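Local coordinates for Peptide/nickel transport system substrate-binding protein (Listeria monocytogenes serotype 1/2a, PDB 5KZT) that binds peptides and probably delivers them to a membrane transport system for uptake, at residues P58-A61 against E65-K68; D212-K217 against T520-Y525; D285-F288 against N292-K295; K353-G358 against K392-L397. All coordinates share one frame; numbering follows the deposited sequence.

The four contacts form two groups on opposite sides of the chain's centre. Contacts 1 and 2 have centres 18 Å apart and touch where A61 O packs against W215 CZ2 at 3.6 Å. Contacts 3 and 4, centres 11 Å apart, join more closely: N292 CB lies 3.3 Å from A354 O, so helix 291-299 rests directly on helix 348-362. Between the groups the centres are 48 to 55 Å apart, consistent with the separate lobes of a solute-binding protein that encloses peptide between them. The contact centres lie 23 to 33 Å from the chain's centre. By sequence, contacts 3 and 4 fall within the long interval between 212-217 and 520-525, whose ends contact 2 brings together.

Contact 1 of 4, residues P58-A61 against E65-K68; sequences PAIA and EEPK
Two flat groups of 65-68 receive the side chain of I60: the E65-E66 peptide over one face, and the carboxylate of E66 at one oxygen. I60 CD1 stands about 3.5 Å above the plane of the peptide, and lies 3.5 Å from E65 CA. Setting CG1 between N and carbonyl carbon (chi1 61°), with chi2 extended, sends I60 CD1 over the peptide. On the same side of that plane, I60 CG2 comes to 3.9 Å from E65 O. The carboxylate is met more obliquely. I60 CG2 approaches E66 OE2 to 3.5 Å from one side of the carboxylate plane, while the bridging water sits slightly to the other side. The E66 chain folds back to bring this oxygen in, because chi2 is bent (-61°) although its CB points away from 58-61. Strand 58-60 is the second strand of a small beta hairpin with strand 50-52, where A59 pairs with A51 through backbone bonds. The chain then runs through 65-68, roughly at right angles to strand 58-60, into strand 68-69. No direct hydrogen bond links the two segments, but one water does: it accepts from I60 N at 2.9 Å and donates to E66 OE2 at 2.9 Å. The backbone N-H of I60 is satisfied through solvent at this surface site. Y50 of the partner strand is touched by both I60 and P67, and E65 reaches K79 of strand 75-79.

Contact 2 of 4, residues D212-K217 against T520-Y525; sequences DKYWDK and TYKETY
Two type I beta turns face each other here, Y214-K217 and Y521-T524, and K522 spans the gap between them to meet Y214 and D216. The K522 chain is fully extended, with CG anti to the backbone N (chi1 -180°), which carries its amine across to the opposite turn. There NZ donates to Y214 OH at 3.0 Å and to D216 OD2 at 2.8 Å, the latter also a salt bridge. The carboxylate oxygen uses its anti lone pair, directed away from OD1. Both acceptor side chains cross the lysine at about a right angle. Methylene contacts accompany the polar ones: K522 CE lies at the edge of the Y214 ring, 3.9 Å from Y214 CE2. The turn, closed by K217 N to Y214 O at 3.2 Å, sets D216 N over one face of the Y214 ring, toward its rim. K217 turns its own amine the other way, where K217 NZ is gripped by D212 OD1, in a salt bridge, and by D212 O, both at 2.9 Å. E47 is the strongest polar partner of Y214 OH and also accepts from W215 NE1, so one carboxylate steadies both aromatic side chains. Residues 212-217 connect the antiparallel strands 205-210 and 224-229, whereas 520-525 joins strands 519-520 and 525-526; Y521 N bonds to Q44 of helix 36-45, and Y214 and K522 both touch P193.

Contact 3 of 4, residues D285-F288 against N292-K295; sequences DTVF and NIRK
An ST turn leads into helix 291-299 at this contact, where V287 and F288 pack back on I293 and R294 of the helix's first turn. T286 OG1 accepts from F288 N at 3.1 Å, which defines the turn. Just beyond it, R294 NH1 donates to F288 O at 2.7 Å, nearly straight at 163°. The oxygen lies 2° out of the guanidinium plane. A bend at chi3 (-63°) curls the arginine round this oxygen so that NH1 meets it edge-on, and its NE and NH2 bond to V489 O and D488 O. Three backbone carbonyls therefore fix the rotation of the buried guanidinium. The apolar half centres on I293 CG2, which meets F288 CD1 at 3.9 Å and V287 CG2 at 4.2 Å. V287 CG2 also stands over the centre of the F288 ring, so the three side chains form one cluster. Strand 367-374 lies against this cluster through I367 and V369, F277 and F420 of strands 264-277 and 420-425 meet the F288 ring, and helix 348-362 receives N292 and I293.

Contact 4 of 4, residues K353-G358 against K392-L397; sequences KAWKAG and KNLDGL
W355 of helix 348-362 packs on the link from helix 377-393 to strand 397-404, part of a beta-alpha-beta crossover in which strand 397-404 runs parallel to strand 367-374. The link is a type II beta turn, L394-L397, closed by L397 N bonding to L394 O at 3.1 Å. G396 takes the third position with a positive phi, where a CB would strike the preceding carbonyl oxygen. Apolar contacts lie on one face of the indole and at its far end. L394 CB makes a CH-pi contact over the five-membered ring, only 9° off its normal, and lies 3.8 Å from W355 CE2. The two methyl groups of L394 extend along the same face: CD2 reaches W355 CB at 3.7 Å, and CD1 lies near W355 CE3. At the far end of the ring system, L397 CB packs on W355 CH2 at 3.7 Å, from an oblique direction. The indole reaches all these groups because its CG is anti to the backbone N (chi1 179°), projecting the ring from the helix toward the turn. Around them, I367 touches both W355 and L397, and A296 of helix 291-299 also packs on the tryptophan. The polar part is one bond that satisfies the buried indole N-H: W355 NE1 donates to D395 O at 2.9 Å, with the oxygen close to the ring plane and the nitrogen 36° above the carbonyl plane.

Contact 1 of 4, residues P58-A61 against E65-K68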
# COMPACT_ATOMS: atom_id res chain seq x y z
N PRO A 58 -6.15 1.86 -16.41
CA PRO A 58 -6.08 0.43 -16.65
C PRO A 58 -6.36 0.10 -18.11
O PRO A 58 -7.30 0.62 -18.70
CB PRO A 58 -7.17 -0.16 -15.73
CG PRO A 58 -7.37 0.90 -14.69
CD PRO A 58 -7.21 2.18 -15.43
N ALA A 59 -5.51 -0.75 -18.67
CA ALA A 59 -5.62 -1.20 -20.05
C ALA A 59 -5.54 -2.72 -20.06
O ALA A 59 -4.88 -3.34 -19.21
CB ALA A 59 -4.49 -0.61 -20.87
N ILE A 60 -6.20 -3.34 -21.03
CA ILE A 60 -6.18 -4.79 -21.11
C ILE A 60 -4.74 -5.31 -21.17
O ILE A 60 -3.88 -4.72 -21.83
CB ILE A 60 -7.06 -5.36 -22.25
CG1 ILE A 60 -6.61 -4.87 -23.63
CG2 ILE A 60 -8.51 -5.02 -21.98
CD1 ILE A 60 -7.38 -5.52 -24.76
N ALA A 61 -4.49 -6.37 -20.40
CA ALA A 61 -3.19 -7.03 -20.31
C ALA A 61 -3.40 -8.53 -20.53
O ALA A 61 -3.20 -9.00 -21.64
CB ALA A 61 -2.53 -6.74 -18.97
N GLU A 65 -9.10 -8.80 -25.36
CA GLU A 65 -9.83 -7.67 -25.93
C GLU A 65 -10.76 -7.05 -24.89
O GLU A 65 -10.89 -7.56 -23.78
CB GLU A 65 -10.61 -8.12 -27.19
CG GLU A 65 -11.70 -9.15 -26.90
CD GLU A 65 -12.36 -9.71 -28.16
OE1 GLU A 65 -11.66 -10.00 -29.15
OE2 GLU A 65 -13.60 -9.90 -28.15
N GLU A 66 -11.39 -5.93 -25.26
CA GLU A 66 -12.33 -5.20 -24.38
C GLU A 66 -13.49 -6.13 -24.04
O GLU A 66 -14.05 -6.73 -24.94
CB GLU A 66 -12.90 -3.96 -25.08
CG GLU A 66 -11.89 -2.92 -25.52
CD GLU A 66 -11.11 -2.35 -24.35
OE1 GLU A 66 -11.68 -1.49 -23.64
OE2 GLU A 66 -9.95 -2.74 -24.14
N PRO A 67 -13.84 -6.27 -22.75
CA PRO A 67 -14.91 -7.21 -22.39
C PRO A 67 -16.27 -6.83 -22.93
O PRO A 67 -16.53 -5.67 -23.22
CB PRO A 67 -14.96 -7.17 -20.86
CG PRO A 67 -14.11 -6.04 -20.46
CD PRO A 67 -13.18 -5.71 -21.56
N LYS A 68 -17.13 -7.83 -23.05
CA LYS A 68 -18.55 -7.60 -23.25
C LYS A 68 -19.14 -7.34 -21.86
O LYS A 68 -18.89 -8.12 -20.93
CB LYS A 68 -19.20 -8.82 -23.92
CG LYS A 68 -20.72 -8.80 -23.92
CD LYS A 68 -21.29 -9.86 -24.85
CE LYS A 68 -21.17 -11.27 -24.31
NZ LYS A 68 -21.60 -12.27 -25.33
O HOH W 1 -7.71 -1.59 -22.73

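Contact 2 of 4, residues D212-K217 against T520-Y525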
# COMPACT_ATOMS: atom_id res chain seq x y z
N ASP A 212 11.50 -14.58 -20.94
CA ASP A 212 11.43 -15.02 -22.34
C ASP A 212 10.11 -15.72 -22.70
O ASP A 212 9.82 -15.90 -23.88
CB ASP A 212 12.62 -15.94 -22.67
CG ASP A 212 13.04 -15.85 -24.13
OD1 ASP A 212 12.27 -16.25 -25.03
OD2 ASP A 212 14.17 -15.38 -24.38
N LYS A 213 9.30 -16.10 -21.70
CA LYS A 213 7.96 -16.66 -21.95
C LYS A 213 6.81 -15.67 -21.75
O LYS A 213 5.64 -16.07 -21.78
CB LYS A 213 7.76 -17.89 -21.08
CG LYS A 213 8.67 -19.04 -21.43
CD LYS A 213 8.10 -20.34 -20.88
CE LYS A 213 9.14 -21.44 -20.80
NZ LYS A 213 10.16 -21.13 -19.75
N TYR A 214 7.13 -14.39 -21.53
CA TYR A 214 6.10 -13.35 -21.44
C TYR A 214 5.55 -13.03 -22.83
O TYR A 214 6.33 -12.86 -23.77
CB TYR A 214 6.69 -12.09 -20.80
CG TYR A 214 5.74 -10.93 -20.67
CD1 TYR A 214 4.50 -11.07 -20.07
CD2 TYR A 214 6.12 -9.66 -21.14
CE1 TYR A 214 3.63 -9.98 -19.96
CE2 TYR A 214 5.28 -8.58 -21.02
CZ TYR A 214 4.04 -8.73 -20.43
OH TYR A 214 3.22 -7.64 -20.33
N TRP A 215 4.22 -12.96 -22.95
CA TRP A 215 3.55 -12.76 -24.24
C TRP A 215 3.97 -11.45 -24.91
O TRP A 215 4.04 -11.38 -26.13
CB TRP A 215 2.00 -12.82 -24.12
CG TRP A 215 1.38 -11.66 -23.38
CD1 TRP A 215 1.15 -11.58 -22.04
CD2 TRP A 215 0.96 -10.41 -23.94
NE1 TRP A 215 0.63 -10.35 -21.72
CE2 TRP A 215 0.50 -9.62 -22.87
CE3 TRP A 215 0.96 -9.88 -25.23
CZ2 TRP A 215 0.02 -8.31 -23.06
CZ3 TRP A 215 0.47 -8.58 -25.42
CH2 TRP A 215 0.01 -7.81 -24.33
N ASP A 216 4.26 -10.42 -24.13
CA ASP A 216 4.64 -9.10 -24.67
C ASP A 216 6.14 -8.79 -24.50
O ASP A 216 6.54 -7.63 -24.36
CB ASP A 216 3.78 -8.02 -24.02
CG ASP A 216 3.46 -6.87 -24.95
OD1 ASP A 216 3.63 -7.01 -26.17
OD2 ASP A 216 3.02 -5.82 -24.43
N LYS A 217 6.97 -9.82 -24.56
CA LYS A 217 8.40 -9.68 -24.27
C LYS A 217 9.14 -8.76 -25.26
O LYS A 217 10.17 -8.17 -24.90
CB LYS A 217 9.09 -11.04 -24.24
CG LYS A 217 9.22 -11.70 -25.61
CD LYS A 217 9.57 -13.17 -25.50
CE LYS A 217 9.76 -13.77 -26.87
NZ LYS A 217 10.09 -15.21 -26.72
N THR A 520 6.03 0.27 -12.82
CA THR A 520 5.99 -0.75 -13.86
C THR A 520 7.25 -0.55 -14.68
O THR A 520 7.39 0.47 -15.38
CB THR A 520 4.74 -0.63 -14.73
OG1 THR A 520 3.57 -0.77 -13.90
CG2 THR A 520 4.74 -1.71 -15.83
N TYR A 521 8.18 -1.50 -14.58
CA TYR A 521 9.45 -1.43 -15.29
C TYR A 521 9.40 -2.00 -16.70
O TYR A 521 10.42 -1.94 -17.40
CB TYR A 521 10.55 -2.17 -14.52
CG TYR A 521 10.70 -1.77 -13.08
CD1 TYR A 521 10.72 -0.41 -12.70
CD2 TYR A 521 10.85 -2.72 -12.10
CE1 TYR A 521 10.86 -0.04 -11.36
CE2 TYR A 521 11.01 -2.36 -10.76
CZ TYR A 521 11.01 -1.02 -10.39
OH TYR A 521 11.14 -0.71 -9.05
N LYS A 522 8.25 -2.54 -17.10
CA LYS A 522 8.07 -3.28 -18.35
C LYS A 522 8.76 -2.62 -19.54
O LYS A 522 9.49 -3.30 -20.23
CB LYS A 522 6.58 -3.48 -18.65
CG LYS A 522 6.25 -4.24 -19.92
CD LYS A 522 4.75 -4.31 -20.13
CE LYS A 522 4.44 -4.79 -21.54
NZ LYS A 522 2.99 -5.04 -21.74
N GLU A 523 8.51 -1.33 -19.76
CA GLU A 523 9.00 -0.64 -20.98
C GLU A 523 10.06 0.40 -20.67
O GLU A 523 10.39 1.22 -21.52
CB GLU A 523 7.84 -0.03 -21.75
CG GLU A 523 6.77 -1.05 -22.16
CD GLU A 523 5.82 -0.53 -23.24
OE1 GLU A 523 6.26 -0.18 -24.33
OE2 GLU A 523 4.59 -0.53 -23.01
N THR A 524 10.60 0.36 -19.46
CA THR A 524 11.73 1.18 -19.08
C THR A 524 12.96 0.78 -19.90
O THR A 524 13.13 -0.39 -20.25
CB THR A 524 11.98 1.03 -17.58
OG1 THR A 524 10.76 1.35 -16.92
CG2 THR A 524 13.12 1.92 -17.07
N TYR A 525 13.78 1.76 -20.24
CA TYR A 525 15.02 1.47 -20.97
C TYR A 525 16.07 2.53 -20.65
O TYR A 525 15.75 3.57 -20.05
CB TYR A 525 14.75 1.38 -22.50
CG TYR A 525 14.36 2.68 -23.14
CD1 TYR A 525 13.03 3.08 -23.20
CD2 TYR A 525 15.33 3.52 -23.71
CE1 TYR A 525 12.67 4.30 -23.79
CE2 TYR A 525 14.99 4.72 -24.29
CZ TYR A 525 13.67 5.11 -24.33
OH TYR A 525 13.36 6.33 -24.90

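Contact 3 of 4, residues D285-F288 against N292-K295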
# COMPACT_ATOMS: atom_id res chain seq x y z
N ASP A 285 -7.60 -3.49 27.33
CA ASP A 285 -7.63 -2.10 26.85
C ASP A 285 -6.28 -1.48 27.13
O ASP A 285 -5.71 -1.72 28.18
CB ASP A 285 -8.68 -1.26 27.58
CG ASP A 285 -10.11 -1.67 27.27
OD1 ASP A 285 -10.38 -2.43 26.31
OD2 ASP A 285 -10.98 -1.21 28.01
N THR A 286 -5.78 -0.69 26.19
CA THR A 286 -4.60 0.15 26.40
C THR A 286 -5.09 1.54 26.81
O THR A 286 -6.29 1.83 26.78
CB THR A 286 -3.79 0.31 25.11
OG1 THR A 286 -4.54 1.09 24.18
CG2 THR A 286 -3.43 -1.04 24.48
N VAL A 287 -4.16 2.42 27.13
CA VAL A 287 -4.53 3.83 27.42
C VAL A 287 -5.23 4.54 26.25
O VAL A 287 -5.98 5.51 26.46
CB VAL A 287 -3.32 4.68 27.87
CG1 VAL A 287 -2.77 4.16 29.20
CG2 VAL A 287 -2.24 4.77 26.79
N PHE A 288 -4.98 4.07 25.02
CA PHE A 288 -5.59 4.67 23.85
C PHE A 288 -7.03 4.23 23.64
O PHE A 288 -7.66 4.69 22.70
CB PHE A 288 -4.75 4.40 22.60
CG PHE A 288 -3.39 5.03 22.65
CD1 PHE A 288 -3.25 6.39 22.78
CD2 PHE A 288 -2.24 4.25 22.51
CE1 PHE A 288 -2.00 6.97 22.82
CE2 PHE A 288 -0.99 4.83 22.55
CZ PHE A 288 -0.86 6.20 22.69
N ASN A 292 -9.68 10.94 25.06
CA ASN A 292 -8.92 12.12 25.44
C ASN A 292 -7.41 11.89 25.30
O ASN A 292 -6.70 12.80 24.90
CB ASN A 292 -9.25 12.58 26.85
CG ASN A 292 -10.41 13.53 26.88
OD1 ASN A 292 -10.52 14.43 26.05
ND2 ASN A 292 -11.28 13.35 27.85
N ILE A 293 -6.95 10.68 25.63
CA ILE A 293 -5.54 10.33 25.50
C ILE A 293 -5.11 10.28 24.02
O ILE A 293 -4.03 10.79 23.68
CB ILE A 293 -5.21 9.01 26.24
CG1 ILE A 293 -5.52 9.15 27.75
CG2 ILE A 293 -3.78 8.56 25.99
CD1 ILE A 293 -4.76 10.24 28.47
N ARG A 294 -5.96 9.70 23.15
CA ARG A 294 -5.71 9.73 21.69
C ARG A 294 -5.57 11.17 21.18
O ARG A 294 -4.65 11.49 20.42
CB ARG A 294 -6.83 9.01 20.91
CG ARG A 294 -6.93 7.52 21.21
CD ARG A 294 -7.71 6.78 20.16
NE ARG A 294 -9.11 7.20 20.04
CZ ARG A 294 -10.12 6.77 20.80
NH1 ARG A 294 -9.94 5.93 21.83
NH2 ARG A 294 -11.36 7.21 20.54
N LYS A 295 -6.51 12.02 21.61
CA LYS A 295 -6.56 13.43 21.22
C LYS A 295 -5.31 14.18 21.68
O LYS A 295 -4.80 15.03 20.96
CB LYS A 295 -7.83 14.10 21.79
CG LYS A 295 -8.02 15.55 21.34
CD LYS A 295 -9.29 16.18 21.90
CE LYS A 295 -10.55 15.71 21.17
NZ LYS A 295 -10.57 16.20 19.77

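Contact 4 of 4, residues K353-G358 against K392-L397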
# COMPACT_ATOMS: atom_id res chain seq x y z
N LYS A 353 -5.25 20.23 27.24
CA LYS A 353 -6.61 20.11 27.78
C LYS A 353 -7.08 18.64 27.75
O LYS A 353 -7.53 18.11 28.77
CB LYS A 353 -7.59 20.99 26.99
CG LYS A 353 -9.02 20.95 27.52
CD LYS A 353 -10.00 21.86 26.78
CE LYS A 353 -11.24 22.09 27.64
NZ LYS A 353 -12.45 22.43 26.85
N ALA A 354 -6.97 18.00 26.59
CA ALA A 354 -7.33 16.58 26.44
C ALA A 354 -6.47 15.69 27.33
O ALA A 354 -6.97 14.74 27.93
CB ALA A 354 -7.20 16.15 24.98
N TRP A 355 -5.17 15.98 27.40
CA TRP A 355 -4.25 15.21 28.24
C TRP A 355 -4.65 15.23 29.73
O TRP A 355 -4.78 14.17 30.35
CB TRP A 355 -2.83 15.74 28.06
CG TRP A 355 -1.76 15.09 28.85
CD1 TRP A 355 -0.98 15.68 29.79
CD2 TRP A 355 -1.29 13.74 28.74
NE1 TRP A 355 -0.06 14.79 30.29
CE2 TRP A 355 -0.24 13.58 29.66
CE3 TRP A 355 -1.66 12.65 27.94
CZ2 TRP A 355 0.44 12.38 29.83
CZ3 TRP A 355 -0.99 11.45 28.11
CH2 TRP A 355 0.05 11.33 29.05
N LYS A 356 -4.87 16.42 30.28
CA LYS A 356 -5.28 16.53 31.70
C LYS A 356 -6.59 15.76 31.99
O LYS A 356 -6.70 15.05 33.00
CB LYS A 356 -5.39 18.00 32.15
CG LYS A 356 -4.04 18.75 32.18
CD LYS A 356 -4.04 20.03 33.01
CE LYS A 356 -4.39 21.29 32.21
NZ LYS A 356 -3.34 21.69 31.23
N ALA A 357 -7.56 15.89 31.09
CA ALA A 357 -8.88 15.24 31.25
C ALA A 357 -8.79 13.72 31.14
O ALA A 357 -9.42 13.00 31.92
CB ALA A 357 -9.86 15.79 30.23
N GLY A 358 -8.03 13.24 30.16
CA GLY A 358 -7.76 11.81 30.01
C GLY A 358 -7.08 11.20 31.22
O GLY A 358 -7.51 10.17 31.70
N LYS A 392 7.90 16.63 25.61
CA LYS A 392 7.99 18.03 26.04
C LYS A 392 6.61 18.65 26.26
O LYS A 392 6.46 19.49 27.14
CB LYS A 392 8.82 18.88 25.07
CG LYS A 392 8.07 19.38 23.85
CD LYS A 392 8.94 20.29 22.99
CE LYS A 392 8.17 20.74 21.76
NZ LYS A 392 9.12 21.24 20.74
N ASN A 393 5.62 18.26 25.46
CA ASN A 393 4.28 18.88 25.49
C ASN A 393 3.31 18.27 26.52
O ASN A 393 2.42 18.98 26.99
CB ASN A 393 3.63 18.86 24.09
CG ASN A 393 4.28 19.85 23.10
OD1 ASN A 393 4.76 20.89 23.50
ND2 ASN A 393 4.25 19.52 21.82
N LEU A 394 3.49 16.99 26.85
CA LEU A 394 2.55 16.26 27.69
C LEU A 394 3.24 15.72 28.96
O LEU A 394 3.79 14.61 28.95
CB LEU A 394 1.93 15.12 26.89
CG LEU A 394 1.17 15.50 25.62
CD1 LEU A 394 0.57 14.24 25.04
CD2 LEU A 394 0.07 16.53 25.88
N ASP A 395 3.16 16.48 30.05
CA ASP A 395 3.86 16.20 31.31
C ASP A 395 3.42 14.86 31.89
O ASP A 395 2.23 14.63 32.06
CB ASP A 395 3.59 17.29 32.35
CG ASP A 395 4.14 18.66 31.96
OD1 ASP A 395 5.03 18.76 31.10
OD2 ASP A 395 3.66 19.67 32.54
N GLY A 396 4.39 14.01 32.20
CA GLY A 396 4.14 12.66 32.71
C GLY A 396 4.06 11.58 31.64
O GLY A 396 3.75 10.43 31.94
N LEU A 397 4.32 11.92 30.38
CA LEU A 397 4.31 10.95 29.30
C LEU A 397 5.74 10.52 28.99
O LEU A 397 6.61 11.36 28.76
CB LEU A 397 3.64 11.54 28.05
CG LEU A 397 3.55 10.62 26.83
CD1 LEU A 397 2.65 9.42 27.08
CD2 LEU A 397 3.05 11.39 25.61